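Local coordinates for protein glycerol-3-phosphate dehydrogenase [NAD(P)+] (Coxiella burnetii, PDB 3K96) that probably catalyses the NAD(P)H-dependent reduction of dihydroxyacetone phosphate to sn-glycerol 3-phosphate, the key precursor for phospholipid synthesis, at residues A[331-336]-A[345-350]; A[107-112]-A[307-312]; A[203-208]-A[258-263]; A[275-278]-A[282-285]. All coordinates share one frame; numbering follows the deposited sequence. Where two conformers were deposited one is given.

Interaction 1. Residues A[331-336]-A[345-350]; sequences VHRILH and VQELLE
Arg333 and Glu347 are the only pair within 4.5 Å across 331-336 and 345-350, a surface salt bridge with NH1 of Arg333 3.1 Å from OE1 of Glu347. Arg333 was modelled in two conformers and the bridge belongs to one of them, so it is only partly secure. The oxygen lies at the guanidinium edge, near its plane, and the two flat groups are 21° apart. The N-H...O angle of 128° makes this a weak hydrogen bond, so charge probably contributes more than direction. Both side chains leave their helices beside the backbone N; that of Arg333 then bends at chi3 (69°), whereas Glu347 stays extended beyond CG, and the two meet at about a right angle. Gln330 bonds through NE2 to OE1 of Glu347 and, in this conformer, through OE1 to NH1 of Arg333, while OE2 of Glu347 is bonded to Gln343. The bridge thus spans helices 326-336 and 341-349, the last two of the all-helical C-terminal part, on its outer surface. Beneath it, Ile334 and Val345 both rest on Ile225 of helix 206-228, and Leu348 packs on Leu327 and Gln330. On the last helix, Leu349 packs on Pro173 of the second subunit.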
loop_
_atom_site.group_PDB
_atom_site.type_symbol
_atom_site.label_atom_id
_atom_site.label_comp_id
_atom_site.label_asym_id
_atom_site.label_seq_id
_atom_site.Cartn_x
_atom_site.Cartn_y
_atom_site.Cartn_z
ATOM N N VAL A 331 -15.210 11.510 5.736
ATOM C CA VAL A 331 -15.966 11.096 4.540
ATOM C C VAL A 331 -17.468 11.256 4.825
ATOM O O VAL A 331 -18.216 11.805 4.006
ATOM C CB VAL A 331 -15.629 9.673 4.060
ATOM C CG1 VAL A 331 -16.575 9.241 2.926
ATOM C CG2 VAL A 331 -14.183 9.609 3.596
ATOM N N HIS A 332 -17.901 10.825 6.007
ATOM C CA HIS A 332 -19.305 10.966 6.383
ATOM C C HIS A 332 -19.744 12.442 6.343
ATOM O O HIS A 332 -20.852 12.746 5.894
ATOM C CB HIS A 332 -19.554 10.374 7.788
ATOM C CG HIS A 332 -21.001 10.156 8.101
ATOM N ND1 HIS A 332 -21.778 11.096 8.746
ATOM C CD2 HIS A 332 -21.822 9.110 7.822
ATOM C CE1 HIS A 332 -23.010 10.626 8.871
ATOM N NE2 HIS A 332 -23.069 9.432 8.303
ATOM N N ARG A 333 -18.877 13.344 6.830
ATOM C CA ARG A 333 -19.168 14.779 6.835
ATOM C C ARG A 333 -19.274 15.311 5.406
ATOM O O ARG A 333 -20.126 16.141 5.099
ATOM C CB ARG A 333 -18.082 15.566 7.589
ATOM C CG ARG A 333 -17.904 15.229 9.067
ATOM C CD ARG A 333 -16.732 16.047 9.680
ATOM N NE ARG A 333 -17.058 17.464 9.763
ATOM C CZ ARG A 333 -16.180 18.455 9.929
ATOM N NH1 ARG A 333 -14.855 18.237 9.982
ATOM N NH2 ARG A 333 -16.643 19.685 9.987
ATOM N N ILE A 334 -18.408 14.822 4.529
ATOM C CA ILE A 334 -18.420 15.243 3.147
ATOM C C ILE A 334 -19.744 14.844 2.504
ATOM O O ILE A 334 -20.345 15.608 1.751
ATOM C CB ILE A 334 -17.221 14.638 2.394
ATOM C CG1 ILE A 334 -15.940 15.336 2.851
ATOM C CG2 ILE A 334 -17.372 14.803 0.892
ATOM C CD1 ILE A 334 -14.666 14.711 2.331
ATOM N N LEU A 335 -20.219 13.649 2.830
ATOM C CA LEU A 335 -21.459 13.140 2.245
ATOM C C LEU A 335 -22.731 13.738 2.822
ATOM O O LEU A 335 -23.683 14.022 2.090
ATOM C CB LEU A 335 -21.551 11.612 2.466
ATOM C CG LEU A 335 -20.515 10.685 1.833
ATOM C CD1 LEU A 335 -20.805 9.207 2.156
ATOM C CD2 LEU A 335 -20.485 10.881 0.338
ATOM N N HIS A 336 -22.757 13.927 4.137
ATOM C CA HIS A 336 -23.983 14.349 4.802
ATOM C C HIS A 336 -23.987 15.736 5.440
ATOM O O HIS A 336 -25.044 16.218 5.803
ATOM C CB HIS A 336 -24.355 13.302 5.869
ATOM C CG HIS A 336 -24.425 11.901 5.341
ATOM N ND1 HIS A 336 -25.447 11.465 4.528
ATOM C CD2 HIS A 336 -23.607 10.832 5.523
ATOM C CE1 HIS A 336 -25.249 10.192 4.216
ATOM N NE2 HIS A 336 -24.135 9.786 4.802
ATOM N N VAL A 345 -9.821 17.238 3.408
ATOM C CA VAL A 345 -8.572 16.506 3.280
ATOM C C VAL A 345 -7.453 17.275 3.945
ATOM O O VAL A 345 -6.524 16.669 4.497
ATOM C CB VAL A 345 -8.238 16.155 1.834
ATOM C CG1 VAL A 345 -6.876 15.463 1.757
ATOM C CG2 VAL A 345 -9.350 15.235 1.226
ATOM N N GLN A 346 -7.510 18.605 3.896
ATOM C CA GLN A 346 -6.460 19.404 4.540
ATOM C C GLN A 346 -6.552 19.314 6.070
ATOM O O GLN A 346 -5.543 19.464 6.763
ATOM C CB GLN A 346 -6.442 20.848 4.028
ATOM C CG GLN A 346 -5.918 20.951 2.591
ATOM C CD GLN A 346 -5.796 22.374 2.092
ATOM O OE1 GLN A 346 -5.320 22.607 0.986
ATOM N NE2 GLN A 346 -6.218 23.334 2.905
ATOM N N GLU A 347 -7.757 19.096 6.602
ATOM C CA GLU A 347 -7.901 18.870 8.049
ATOM C C GLU A 347 -7.296 17.502 8.391
ATOM O O GLU A 347 -6.667 17.354 9.423
ATOM C CB GLU A 347 -9.367 18.936 8.513
ATOM C CG GLU A 347 -9.958 20.349 8.514
ATOM C CD GLU A 347 -11.471 20.384 8.793
ATOM O OE1 GLU A 347 -12.076 19.329 9.097
ATOM O OE2 GLU A 347 -12.063 21.478 8.691
ATOM N N LEU A 348 -7.483 16.510 7.528
ATOM C CA LEU A 348 -6.919 15.172 7.777
ATOM C C LEU A 348 -5.394 15.154 7.713
ATOM O O LEU A 348 -4.741 14.537 8.561
ATOM C CB LEU A 348 -7.445 14.147 6.774
ATOM C CG LEU A 348 -8.896 13.708 6.940
ATOM C CD1 LEU A 348 -9.277 12.753 5.817
ATOM C CD2 LEU A 348 -9.071 13.067 8.315
ATOM N N LEU A 349 -4.834 15.809 6.698
ATOM C CA LEU A 349 -3.381 15.837 6.516
ATOM C C LEU A 349 -2.675 16.725 7.538
ATOM O O LEU A 349 -1.595 16.378 7.997
ATOM C CB LEU A 349 -2.994 16.260 5.086
ATOM C CG LEU A 349 -3.288 15.255 3.963
ATOM C CD1 LEU A 349 -3.093 15.862 2.586
ATOM C CD2 LEU A 349 -2.439 14.000 4.114
ATOM N N GLU A 350 -3.285 17.841 7.910
ATOM C CA GLU A 350 -2.656 18.751 8.857
ATOM C C GLU A 350 -2.960 18.353 10.301
ATOM O O GLU A 350 -3.639 19.046 11.048
ATOM C CB GLU A 350 -3.045 20.179 8.513
ATOM C CG GLU A 350 -2.557 20.530 7.101
ATOM C CD GLU A 350 -2.985 21.901 6.616
ATOM O OE1 GLU A 350 -3.497 22.707 7.432
ATOM O OE2 GLU A 350 -2.804 22.164 5.404
#

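Interaction 2. Residues A[107-112]-A[307-312]; sequences VPSFAF and GLYNTD
Aromatic packing dominates, with Phe110 set against one face of Tyr309. CB of Phe110 sits almost exactly over the Tyr309 ring, 3.4 Å from its centroid and 5° off the normal, a CH-pi contact. The Phe110 ring itself turns its edge toward the same face in a T-shaped pair, centroids 5.8 Å apart and planes at 81°. Its chi1 of 52° places CG between the backbone N and carbonyl carbon, carrying the ring off to the flank, where Pro108 CB packs on a face of it. Backbone adds to the packing: CA of Phe110 is 3.3 Å from CE2 of Tyr309. Polar groups gather beside the rings. OG of Ser109 lies at the edge of the tyrosine ring, 3.6 Å from CD2 of Tyr309, and 3.2 Å from ND2 of Asn310. The backbone N of Ser109 is bonded to Glu306, predicted to bind NADPH, and OD1 of Asn310 has a weak bond from Asn217. The contact therefore joins the turn that leads from strand 102-105 of the nucleotide-binding sheet into the following helix to helix 307-320 in the helical domain, an interdomain junction at the edge of the predicted NADPH site of this dehydrogenase family.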
loop_
_atom_site.group_PDB
_atom_site.type_symbol
_atom_site.label_atom_id
_atom_site.label_comp_id
_atom_site.label_asym_id
_atom_site.label_seq_id
_atom_site.Cartn_x
_atom_site.Cartn_y
_atom_site.Cartn_z
ATOM N N VAL A 107 -23.217 -10.758 -2.817
ATOM C CA VAL A 107 -24.051 -9.626 -3.171
ATOM C C VAL A 107 -23.503 -8.362 -2.467
ATOM O O VAL A 107 -22.657 -8.452 -1.578
ATOM C CB VAL A 107 -25.503 -9.896 -2.778
ATOM C CG1 VAL A 107 -26.021 -11.139 -3.510
ATOM C CG2 VAL A 107 -25.644 -10.079 -1.278
ATOM N N PRO A 108 -23.952 -7.183 -2.874
ATOM C CA PRO A 108 -23.456 -6.025 -2.150
ATOM C C PRO A 108 -23.863 -6.051 -0.667
ATOM O O PRO A 108 -24.863 -6.678 -0.300
ATOM C CB PRO A 108 -24.126 -4.846 -2.868
ATOM C CG PRO A 108 -24.383 -5.337 -4.232
ATOM C CD PRO A 108 -24.773 -6.799 -4.030
ATOM N N SER A 109 -23.108 -5.355 0.175
ATOM C CA SER A 109 -23.398 -5.330 1.598
ATOM C C SER A 109 -24.806 -4.810 1.916
ATOM O O SER A 109 -25.452 -5.284 2.863
ATOM C CB SER A 109 -22.325 -4.530 2.347
ATOM O OG SER A 109 -22.187 -3.233 1.819
ATOM N N PHE A 110 -25.303 -3.881 1.105
ATOM C CA PHE A 110 -26.629 -3.339 1.322
ATOM C C PHE A 110 -27.732 -4.314 0.937
ATOM O O PHE A 110 -28.879 -4.034 1.197
ATOM C CB PHE A 110 -26.830 -1.973 0.610
ATOM C CG PHE A 110 -26.473 -1.971 -0.868
ATOM C CD1 PHE A 110 -27.354 -2.487 -1.824
ATOM C CD2 PHE A 110 -25.274 -1.410 -1.306
ATOM C CE1 PHE A 110 -27.032 -2.455 -3.192
ATOM C CE2 PHE A 110 -24.951 -1.371 -2.652
ATOM C CZ PHE A 110 -25.826 -1.914 -3.604
ATOM N N ALA A 111 -27.396 -5.435 0.300
ATOM C CA ALA A 111 -28.409 -6.450 -0.031
ATOM C C ALA A 111 -28.236 -7.750 0.776
ATOM O O ALA A 111 -29.047 -8.674 0.671
ATOM C CB ALA A 111 -28.367 -6.762 -1.517
ATOM N N PHE A 112 -27.202 -7.817 1.602
ATOM C CA PHE A 112 -26.903 -9.036 2.353
ATOM C C PHE A 112 -28.061 -9.436 3.251
ATOM O O PHE A 112 -28.522 -10.599 3.214
ATOM C CB PHE A 112 -25.614 -8.832 3.166
ATOM C CG PHE A 112 -24.988 -10.106 3.653
ATOM C CD1 PHE A 112 -24.115 -10.810 2.841
ATOM C CD2 PHE A 112 -25.255 -10.587 4.931
ATOM C CE1 PHE A 112 -23.510 -11.971 3.273
ATOM C CE2 PHE A 112 -24.663 -11.752 5.371
ATOM C CZ PHE A 112 -23.779 -12.449 4.539
ATOM N N GLY A 307 -19.429 2.097 -1.218
ATOM C CA GLY A 307 -18.692 2.955 -0.298
ATOM C C GLY A 307 -19.501 3.889 0.567
ATOM O O GLY A 307 -19.157 4.098 1.734
ATOM N N LEU A 308 -20.544 4.492 0.010
ATOM C CA LEU A 308 -21.374 5.420 0.808
ATOM C C LEU A 308 -22.105 4.626 1.908
ATOM O O LEU A 308 -22.112 5.014 3.064
ATOM C CB LEU A 308 -22.381 6.203 -0.042
ATOM C CG LEU A 308 -21.835 7.200 -1.060
ATOM C CD1 LEU A 308 -21.198 6.456 -2.211
ATOM C CD2 LEU A 308 -22.960 8.064 -1.579
ATOM N N TYR A 309 -22.708 3.510 1.521
ATOM C CA TYR A 309 -23.371 2.629 2.474
ATOM C C TYR A 309 -22.366 2.150 3.514
ATOM O O TYR A 309 -22.654 2.205 4.707
ATOM C CB TYR A 309 -23.990 1.445 1.737
ATOM C CG TYR A 309 -24.854 0.558 2.577
ATOM C CD1 TYR A 309 -26.163 0.926 2.896
ATOM C CD2 TYR A 309 -24.402 -0.686 2.988
ATOM C CE1 TYR A 309 -26.983 0.078 3.656
ATOM C CE2 TYR A 309 -25.205 -1.536 3.738
ATOM C CZ TYR A 309 -26.487 -1.153 4.074
ATOM O OH TYR A 309 -27.271 -2.015 4.814
ATOM N N ASN A 310 -21.195 1.684 3.085
ATOM C CA ASN A 310 -20.173 1.256 4.035
ATOM C C ASN A 310 -19.852 2.384 5.030
ATOM O O ASN A 310 -19.697 2.132 6.209
ATOM C CB ASN A 310 -18.825 0.905 3.380
ATOM C CG ASN A 310 -18.851 -0.328 2.474
ATOM O OD1 ASN A 310 -17.916 -0.501 1.680
ATOM N ND2 ASN A 310 -19.877 -1.176 2.578
ATOM N N THR A 311 -19.688 3.614 4.525
ATOM C CA THR A 311 -19.328 4.751 5.364
ATOM C C THR A 311 -20.392 4.952 6.430
ATOM O O THR A 311 -20.096 5.091 7.623
ATOM C CB THR A 311 -19.180 6.073 4.547
ATOM O OG1 THR A 311 -18.187 5.921 3.538
ATOM C CG2 THR A 311 -18.770 7.243 5.437
ATOM N N ASP A 312 -21.639 4.933 6.003
ATOM C CA ASP A 312 -22.743 5.143 6.943
ATOM C C ASP A 312 -22.820 4.062 8.000
ATOM O O ASP A 312 -23.028 4.368 9.175
ATOM C CB ASP A 312 -24.069 5.246 6.181
ATOM C CG ASP A 312 -24.136 6.490 5.317
ATOM O OD1 ASP A 312 -23.301 7.415 5.551
ATOM O OD2 ASP A 312 -25.011 6.545 4.411
#

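Interaction 3. Residues A[203-208]-A[258-263]; sequences NDDMIG and QETLTG
Thr260 points its hydroxyl into the carboxylate of Asp205 and its methyl toward the backbone of Gly208. OG1 of Thr260 donates to OD2 of Asp205 over 2.6 Å, meeting that oxygen on its anti lone pair, the one directed away from OD1. The threonine has OG1 beside its own backbone N (chi1 -60°), which leaves its methyl on the other flank, where CG2 of Thr260 is 3.7 Å from the carbonyl C of Gly208. At that glycine the main chains come nearest, with CA atoms of Gly208 and Thr260 6.2 Å apart. The carboxylate of Asp205 is shared between three donors: besides the threonine, Lys257 N bonds to OD2, and Gly208 N reaches OD1 of Asp205 over 2.8 Å, from above the carboxylate plane, 55° out of it. Such a grip fixes the rotation of this buried acid and probably favours its charged form. The Asn203 side chain crosses that of Thr260 at about a right angle, with ND2 of Asn203 3.6 Å from OG1 of Thr260. OD1 of Asn203 instead takes the backbone N of Asp205 at 2.6 Å, nearly along the C=O axis. Asn203 thus forms an Asx turn, and Asp205 N-caps helix 206-228 as the chain leaves edge strand 198-203; the same aspartate joins this strand-to-helix passage between the domains to the short helix 258-261.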
loop_
_atom_site.group_PDB
_atom_site.type_symbol
_atom_site.label_atom_id
_atom_site.label_comp_id
_atom_site.label_asym_id
_atom_site.label_seq_id
_atom_site.Cartn_x
_atom_site.Cartn_y
_atom_site.Cartn_z
ATOM N N ASN A 203 -6.712 -18.319 7.080
ATOM C CA ASN A 203 -6.571 -17.240 8.026
ATOM C C ASN A 203 -7.513 -17.586 9.187
ATOM O O ASN A 203 -8.617 -18.072 8.994
ATOM C CB ASN A 203 -6.861 -15.897 7.336
ATOM C CG ASN A 203 -6.922 -14.735 8.292
ATOM O OD1 ASN A 203 -7.585 -14.804 9.312
ATOM N ND2 ASN A 203 -6.287 -13.632 7.932
ATOM N N ASP A 204 -7.031 -17.359 10.396
ATOM C CA ASP A 204 -7.734 -17.706 11.611
ATOM C C ASP A 204 -8.580 -16.568 12.209
ATOM O O ASP A 204 -9.102 -16.707 13.306
ATOM C CB ASP A 204 -6.664 -18.034 12.672
ATOM C CG ASP A 204 -5.832 -16.772 13.096
ATOM O OD1 ASP A 204 -5.392 -15.988 12.217
ATOM O OD2 ASP A 204 -5.609 -16.569 14.317
ATOM N N ASP A 205 -8.745 -15.468 11.494
ATOM C CA ASP A 205 -9.380 -14.301 12.074
ATOM C C ASP A 205 -10.544 -13.776 11.266
ATOM O O ASP A 205 -10.451 -12.729 10.623
ATOM C CB ASP A 205 -8.282 -13.232 12.194
ATOM C CG ASP A 205 -8.784 -11.914 12.734
ATOM O OD1 ASP A 205 -9.813 -11.877 13.451
ATOM O OD2 ASP A 205 -8.115 -10.900 12.440
ATOM N N MET A 206 -11.662 -14.486 11.316
ATOM C CA MET A 206 -12.827 -14.076 10.550
ATOM C C MET A 206 -13.250 -12.629 10.877
ATOM O O MET A 206 -13.522 -11.828 9.991
ATOM C CB MET A 206 -13.962 -15.059 10.794
ATOM C CG MET A 206 -15.241 -14.757 10.090
ATOM S SD MET A 206 -16.428 -16.159 10.183
ATOM C CE MET A 206 -15.569 -17.415 9.337
ATOM N N ILE A 207 -13.284 -12.288 12.143
ATOM C CA ILE A 207 -13.742 -10.960 12.507
ATOM C C ILE A 207 -12.815 -9.860 11.975
ATOM O O ILE A 207 -13.291 -8.872 11.455
ATOM C CB ILE A 207 -14.009 -10.828 14.012
ATOM C CG1 ILE A 207 -14.688 -9.509 14.296
ATOM C CG2 ILE A 207 -12.718 -10.979 14.822
ATOM C CD1 ILE A 207 -15.561 -9.550 15.514
ATOM N N GLY A 208 -11.512 -10.071 12.048
ATOM C CA GLY A 208 -10.562 -9.092 11.558
ATOM C C GLY A 208 -10.693 -8.931 10.056
ATOM O O GLY A 208 -10.664 -7.814 9.543
ATOM N N GLN A 258 -3.701 -8.175 14.367
ATOM C CA GLN A 258 -2.866 -7.259 13.560
ATOM C C GLN A 258 -2.297 -7.996 12.329
ATOM O O GLN A 258 -2.086 -7.398 11.271
ATOM C CB GLN A 258 -1.731 -6.623 14.397
ATOM C CG GLN A 258 -0.635 -7.608 14.889
ATOM C CD GLN A 258 0.472 -6.961 15.772
ATOM O OE1 GLN A 258 0.868 -5.807 15.568
ATOM N NE2 GLN A 258 0.985 -7.736 16.737
ATOM N N GLU A 259 -2.041 -9.288 12.483
ATOM C CA GLU A 259 -1.547 -10.098 11.386
ATOM C C GLU A 259 -2.521 -10.019 10.201
ATOM O O GLU A 259 -2.121 -10.152 9.037
ATOM C CB GLU A 259 -1.366 -11.568 11.817
ATOM C CG GLU A 259 -0.199 -11.844 12.798
ATOM C CD GLU A 259 -0.440 -11.346 14.219
ATOM O OE1 GLU A 259 -1.612 -11.284 14.649
ATOM O OE2 GLU A 259 0.557 -11.040 14.917
ATOM N N THR A 260 -3.802 -9.819 10.495
ATOM C CA THR A 260 -4.801 -9.709 9.450
ATOM C C THR A 260 -4.668 -8.343 8.810
ATOM O O THR A 260 -4.752 -8.181 7.594
ATOM C CB THR A 260 -6.211 -9.894 9.995
ATOM O OG1 THR A 260 -6.307 -11.192 10.575
ATOM C CG2 THR A 260 -7.234 -9.765 8.886
ATOM N N LEU A 261 -4.421 -7.356 9.638
ATOM C CA LEU A 261 -4.284 -5.975 9.171
ATOM C C LEU A 261 -3.164 -5.771 8.143
ATOM O O LEU A 261 -3.327 -5.041 7.167
ATOM C CB LEU A 261 -4.048 -5.087 10.373
ATOM C CG LEU A 261 -4.078 -3.597 10.162
ATOM C CD1 LEU A 261 -5.505 -3.132 9.752
ATOM C CD2 LEU A 261 -3.620 -2.962 11.478
ATOM N N THR A 262 -2.038 -6.431 8.350
ATOM C CA THR A 262 -0.904 -6.310 7.454
ATOM C C THR A 262 -0.932 -7.385 6.369
ATOM O O THR A 262 -0.002 -7.488 5.561
ATOM C CB THR A 262 0.411 -6.426 8.231
ATOM O OG1 THR A 262 0.430 -7.673 8.937
ATOM C CG2 THR A 262 0.544 -5.282 9.243
ATOM N N GLY A 263 -2.004 -8.182 6.340
ATOM C CA GLY A 263 -2.137 -9.263 5.340
ATOM C C GLY A 263 -2.958 -8.878 4.121
ATOM O O GLY A 263 -3.257 -7.704 3.896
#

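Interaction 4. Residues A[275-278]-A[282-285]; sequences TDNQ and RRFG
Arg282 fills the buried half of this contact, lying extended beneath the turn 275-278, while Arg283 clasps its outer rim. The CD of Arg282 comes 3.2 Å from the carbonyl O of Asp276, which meets the guanidinium at its edge, and CA of Thr275 packs over one guanidinium face. With CG opposite the backbone N (chi1 173°) and a straight chain as far as NE, the arginine runs under the loop and carries its far end beyond it, where NH1 makes a salt bridge with Asp227. Nearby, Asp276 holds the loop from within: OD2 of Asp276 accepts from Gln278 N at 2.9 Å, closing an Asx turn, while OD1 is bonded to Ser233 of the second subunit. The outer half is looser and rests on exposed Asn277 and Gln278. One firm bond holds it, from NH1 of Arg283 to the carbonyl O of Asn277, 2.8 Å long and nearly straight at 162°, on a lone pair in the carbonyl plane. A bend at chi3 (-54°) folds the arginine back to this oxygen. Asn277 and Arg283 also touch a crystal neighbour, which may influence this side. Both arginines reach back from helix 280-290 to the Asx-turn loop that follows helix 264-275, next to Ser279 and Arg280 of the predicted sn-glycerol 3-phosphate site.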
loop_
_atom_site.group_PDB
_atom_site.type_symbol
_atom_site.label_atom_id
_atom_site.label_comp_id
_atom_site.label_asym_id
_atom_site.label_seq_id
_atom_site.Cartn_x
_atom_site.Cartn_y
_atom_site.Cartn_z
ATOM N N THR A 275 -5.510 2.610 -5.105
ATOM C CA THR A 275 -4.689 3.051 -6.208
ATOM C C THR A 275 -5.180 2.646 -7.595
ATOM O O THR A 275 -4.639 3.105 -8.572
ATOM C CB THR A 275 -3.254 2.517 -6.053
ATOM O OG1 THR A 275 -3.275 1.087 -6.063
ATOM C CG2 THR A 275 -2.627 2.999 -4.746
ATOM N N ASP A 276 -6.219 1.834 -7.708
ATOM C CA ASP A 276 -6.599 1.374 -9.030
ATOM C C ASP A 276 -7.708 2.161 -9.752
ATOM O O ASP A 276 -8.639 2.647 -9.127
ATOM C CB ASP A 276 -7.049 -0.063 -8.938
ATOM C CG ASP A 276 -6.729 -0.822 -10.184
ATOM O OD1 ASP A 276 -5.533 -1.178 -10.351
ATOM O OD2 ASP A 276 -7.649 -1.079 -10.977
ATOM N N ASN A 277 -7.603 2.255 -11.079
ATOM C CA ASN A 277 -8.646 2.894 -11.905
ATOM C C ASN A 277 -9.930 2.090 -11.851
ATOM O O ASN A 277 -11.002 2.649 -11.982
ATOM C CB ASN A 277 -8.239 2.979 -13.393
ATOM C CG ASN A 277 -9.422 3.427 -14.325
ATOM O OD1 ASN A 277 -9.885 2.664 -15.183
ATOM N ND2 ASN A 277 -9.921 4.641 -14.118
ATOM N N GLN A 278 -9.821 0.779 -11.648
ATOM C CA GLN A 278 -11.011 -0.098 -11.671
ATOM C C GLN A 278 -11.920 0.026 -10.451
ATOM O O GLN A 278 -13.040 -0.467 -10.454
ATOM C CB GLN A 278 -10.594 -1.568 -11.825
ATOM C CG GLN A 278 -9.830 -1.857 -13.089
ATOM C CD GLN A 278 -10.663 -1.632 -14.316
ATOM O OE1 GLN A 278 -10.250 -0.924 -15.232
ATOM N NE2 GLN A 278 -11.866 -2.201 -14.331
ATOM N N ARG A 282 -13.229 4.486 -5.666
ATOM C CA ARG A 282 -12.170 5.450 -5.879
ATOM C C ARG A 282 -12.571 6.480 -6.973
ATOM O O ARG A 282 -12.282 7.669 -6.858
ATOM C CB ARG A 282 -10.875 4.716 -6.233
ATOM C CG ARG A 282 -9.763 5.645 -6.640
ATOM C CD ARG A 282 -8.429 4.906 -6.852
ATOM N NE ARG A 282 -7.632 5.699 -7.755
ATOM C CZ ARG A 282 -7.023 6.812 -7.406
ATOM N NH1 ARG A 282 -7.107 7.243 -6.146
ATOM N NH2 ARG A 282 -6.338 7.499 -8.317
ATOM N N ARG A 283 -13.258 6.028 -8.015
ATOM C CA ARG A 283 -13.651 6.943 -9.087
ATOM C C ARG A 283 -14.724 7.906 -8.568
ATOM O O ARG A 283 -14.749 9.088 -8.942
ATOM C CB ARG A 283 -14.086 6.197 -10.332
ATOM C CG ARG A 283 -12.955 5.327 -10.929
ATOM C CD ARG A 283 -13.170 5.005 -12.439
ATOM N NE ARG A 283 -14.468 4.407 -12.727
ATOM C CZ ARG A 283 -14.717 3.102 -12.701
ATOM N NH1 ARG A 283 -13.752 2.237 -12.391
ATOM N NH2 ARG A 283 -15.931 2.655 -12.977
ATOM N N PHE A 284 -15.580 7.395 -7.683
ATOM C CA PHE A 284 -16.560 8.224 -7.035
ATOM C C PHE A 284 -15.814 9.309 -6.253
ATOM O O PHE A 284 -16.141 10.470 -6.362
ATOM C CB PHE A 284 -17.454 7.407 -6.086
ATOM C CG PHE A 284 -18.349 8.250 -5.194
ATOM C CD1 PHE A 284 -19.490 8.860 -5.696
ATOM C CD2 PHE A 284 -18.066 8.402 -3.848
ATOM C CE1 PHE A 284 -20.321 9.617 -4.862
ATOM C CE2 PHE A 284 -18.884 9.162 -3.020
ATOM C CZ PHE A 284 -20.018 9.752 -3.530
ATOM N N GLY A 285 -14.835 8.919 -5.449
ATOM C CA GLY A 285 -14.044 9.893 -4.695
ATOM C C GLY A 285 -13.367 10.917 -5.596
ATOM O O GLY A 285 -13.329 12.103 -5.281
#

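Interactions 1, 3 and 4 belong largely to the helical C-terminal part, whereas interaction 2 joins that part to the nucleotide-binding sheet domain. Along the chain, interaction 3 and then interaction 4 fall between the two segments of interaction 2, and interaction 1 follows. Three contacts adjoin one another: Leu308 of 307-312 packs on Phe284 of 282-285, which also meets Leu335 of 331-336, while consecutive helices 307-320 and 326-336 touch through Asp312 and His336. Interaction 3 stands apart, its nearest atoms about 10 Å from those of interaction 2. Interactions 1, 3 and 4 also reach the second subunit, whereas interactions 2 and 4 lie beside predicted ligand-binding residues.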